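Local coordinates for Rho guanine nucleotide exchange factor 11 (Homo sapiens, PDB 5JHH), which probably activates Rho-family GTPases by promoting exchange of bound GDP for GTP through its tandem DH and PH domains, at residues Q142-M145 against Q146-S150. Sequence-based numbering, arbitrary orientation.
Sequences QLFM and QEAES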
ATOM      1  N   GLN A 142      -8.665 -11.303 -24.722  1.00 29.99           N
ATOM      2  CA  GLN A 142      -8.651  -9.826 -24.758  1.00 32.03           C
ATOM      3  C   GLN A 142     -10.010  -9.265 -25.091  1.00 29.00           C
ATOM      4  O   GLN A 142     -10.480  -8.329 -24.456  1.00 27.94           O
ATOM      5  CB  GLN A 142      -7.639  -9.343 -25.770  1.00 37.75           C
ATOM      6  CG  GLN A 142      -7.694  -7.852 -26.064  1.00 44.88           C
ATOM      7  CD  GLN A 142      -7.037  -7.541 -27.385  1.00 55.07           C
ATOM      8  OE1 GLN A 142      -7.712  -7.165 -28.338  1.00 69.69           O
ATOM      9  NE2 GLN A 142      -5.722  -7.765 -27.474  1.00 54.24           N
ATOM     10  N   LEU A 143     -10.664  -9.890 -26.051  1.00 29.47           N
ATOM     11  CA  LEU A 143     -12.055  -9.593 -26.394  1.00 33.26           C
ATOM     12  C   LEU A 143     -13.035  -9.772 -25.253  1.00 30.24           C
ATOM     13  O   LEU A 143     -13.919  -8.953 -25.035  1.00 27.98           O
ATOM     14  CB  LEU A 143     -12.520 -10.490 -27.554  1.00 40.68           C
ATOM     15  CG  LEU A 143     -12.852  -9.733 -28.832  1.00 56.66           C
ATOM     16  CD1 LEU A 143     -12.628 -10.620 -30.063  1.00 60.81           C
ATOM     17  CD2 LEU A 143     -14.294  -9.223 -28.740  1.00 58.96           C
ATOM     18  N   PHE A 144     -12.944 -10.899 -24.564  1.00 28.00           N
ATOM     19  CA  PHE A 144     -13.857 -11.143 -23.486  1.00 25.68           C
ATOM     20  C   PHE A 144     -13.674 -10.070 -22.392  1.00 25.89           C
ATOM     21  O   PHE A 144     -14.644  -9.568 -21.807  1.00 25.24           O
ATOM     22  CB  PHE A 144     -13.606 -12.530 -22.920  1.00 27.79           C
ATOM     23  CG  PHE A 144     -14.276 -12.751 -21.624  1.00 29.13           C
ATOM     24  CD1 PHE A 144     -13.696 -12.318 -20.463  1.00 28.69           C
ATOM     25  CD2 PHE A 144     -15.508 -13.337 -21.568  1.00 32.52           C
ATOM     26  CE1 PHE A 144     -14.323 -12.489 -19.259  1.00 29.76           C
ATOM     27  CE2 PHE A 144     -16.135 -13.520 -20.356  1.00 33.45           C
ATOM     28  CZ  PHE A 144     -15.551 -13.071 -19.206  1.00 29.00           C
ATOM     29  N   MET A 145     -12.431  -9.735 -22.111  1.00 25.11           N
ATOM     30  CA  MET A 145     -12.149  -8.778 -21.055  1.00 29.47           C
ATOM     31  C   MET A 145     -12.692  -7.394 -21.448  1.00 31.93           C
ATOM     32  O   MET A 145     -13.244  -6.687 -20.598  1.00 26.28           O
ATOM     33  CB  MET A 145     -10.651  -8.728 -20.713  1.00 24.58           C
ATOM     34  CG  MET A 145     -10.179  -9.975 -19.978  1.00 24.84           C
ATOM     35  SD  MET A 145     -10.854 -10.149 -18.293  1.00 26.06           S
ATOM     36  CE  MET A 145     -10.060  -8.756 -17.521  1.00 27.94           C
ATOM     37  N   GLN A 146     -12.634  -7.044 -22.731  1.00 31.96           N
ATOM     38  CA  GLN A 146     -13.169  -5.742 -23.133  1.00 36.33           C
ATOM     39  C   GLN A 146     -14.661  -5.718 -22.952  1.00 34.13           C
ATOM     40  O   GLN A 146     -15.213  -4.747 -22.485  1.00 36.60           O
ATOM     41  CB  GLN A 146     -12.891  -5.427 -24.589  1.00 40.63           C
ATOM     42  CG  GLN A 146     -11.462  -5.087 -24.890  1.00 50.42           C
ATOM     43  CD  GLN A 146     -11.210  -5.039 -26.391  1.00 64.55           C
ATOM     44  OE1 GLN A 146     -12.156  -4.967 -27.193  1.00 69.40           O
ATOM     45  NE2 GLN A 146      -9.937  -5.083 -26.781  1.00 66.94           N
ATOM     46  N   GLU A 147     -15.318  -6.788 -23.373  1.00 34.03           N
ATOM     47  CA  GLU A 147     -16.770  -6.877 -23.273  1.00 34.06           C
ATOM     48  C   GLU A 147     -17.208  -6.813 -21.816  1.00 27.35           C
ATOM     49  O   GLU A 147     -18.133  -6.112 -21.456  1.00 27.54           O
ATOM     50  CB  GLU A 147     -17.249  -8.196 -23.902  1.00 43.54           C
ATOM     51  CG  GLU A 147     -18.298  -8.061 -25.009  1.00 59.10           C
ATOM     52  CD  GLU A 147     -18.032  -8.981 -26.224  1.00 76.24           C
ATOM     53  OE1 GLU A 147     -18.606 -10.102 -26.271  1.00 80.43           O
ATOM     54  OE2 GLU A 147     -17.255  -8.593 -27.147  1.00 78.24           O
ATOM     55  N   ALA A 148     -16.536  -7.568 -20.965  1.00 23.71           N
ATOM     56  CA  ALA A 148     -16.918  -7.633 -19.544  1.00 23.71           C
ATOM     57  C   ALA A 148     -16.764  -6.260 -18.901  1.00 25.24           C
ATOM     58  O   ALA A 148     -17.651  -5.788 -18.187  1.00 24.32           O
ATOM     59  CB  ALA A 148     -16.049  -8.653 -18.808  1.00 23.33           C
ATOM     60  N   GLU A 149     -15.650  -5.612 -19.214  1.00 25.78           N
ATOM     61  CA  GLU A 149     -15.335  -4.309 -18.644  1.00 29.04           C
ATOM     62  C   GLU A 149     -16.204  -3.201 -19.221  1.00 31.39           C
ATOM     63  O   GLU A 149     -16.339  -2.139 -18.602  1.00 31.48           O
ATOM     64  CB  GLU A 149     -13.846  -4.006 -18.805  1.00 26.62           C
ATOM     65  CG  GLU A 149     -12.999  -4.891 -17.910  1.00 26.45           C
ATOM     66  CD  GLU A 149     -11.518  -4.743 -18.107  1.00 29.93           C
ATOM     67  OE1 GLU A 149     -11.135  -4.071 -19.086  1.00 32.66           O
ATOM     68  OE2 GLU A 149     -10.742  -5.338 -17.290  1.00 30.69           O
ATOM     69  N   SER A 150     -16.901  -3.481 -20.319  1.00 29.13           N
ATOM     70  CA  SER A 150     -17.811  -2.470 -20.866  1.00 31.95           C
ATOM     71  C   SER A 150     -19.150  -2.462 -20.130  1.00 31.32           C
ATOM     72  O   SER A 150     -19.928  -1.546 -20.239  1.00 33.70           O
ATOM     73  CB  SER A 150     -18.022  -2.703 -22.374  1.00 32.88           C
ATOM     74  OG  SER A 150     -19.057  -3.639 -22.574  1.00 33.26           O
TER
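M145 and E149 both set CG anti to their own carbonyl carbon, with chi1 -72° and -70°, and their side chains cross one turn apart on an amphipathic alpha-helix of the RhoGEF (DH) domain. M145 bends again at its next two torsions. This brings its methyl CE to 3.5 Å from OE2 of E149. The same OE2 accepts a hydrogen bond from the backbone N of L159, at the start of helix 159-162. With an alanine here instead of E149, the N-H of L159 would probably lose this acceptor and CE of M145 its carboxylate neighbour. F144, M145 and A148 form the buried side, packed against F48, R51 and M52 of helix 18-54. There CE1 of F144 lies 4.2 Å from CB of A148. On the more open side Q142 and Q146 run alongside each other, their amide planes only 16° apart; NE2 of Q142 also makes a weak hydrogen bond to Q135 O. L143 and E147 also run side by side, with CD2 of L143 3.4 Å from OE2 of E147. Four i to i+4 backbone bonds join the two segments, including A148 N to F144 O at 2.9 Å. The hydroxyl OG of S150 donates to the carbonyl O of E147 at 2.9 Å, and S150 N reaches that oxygen from the same face.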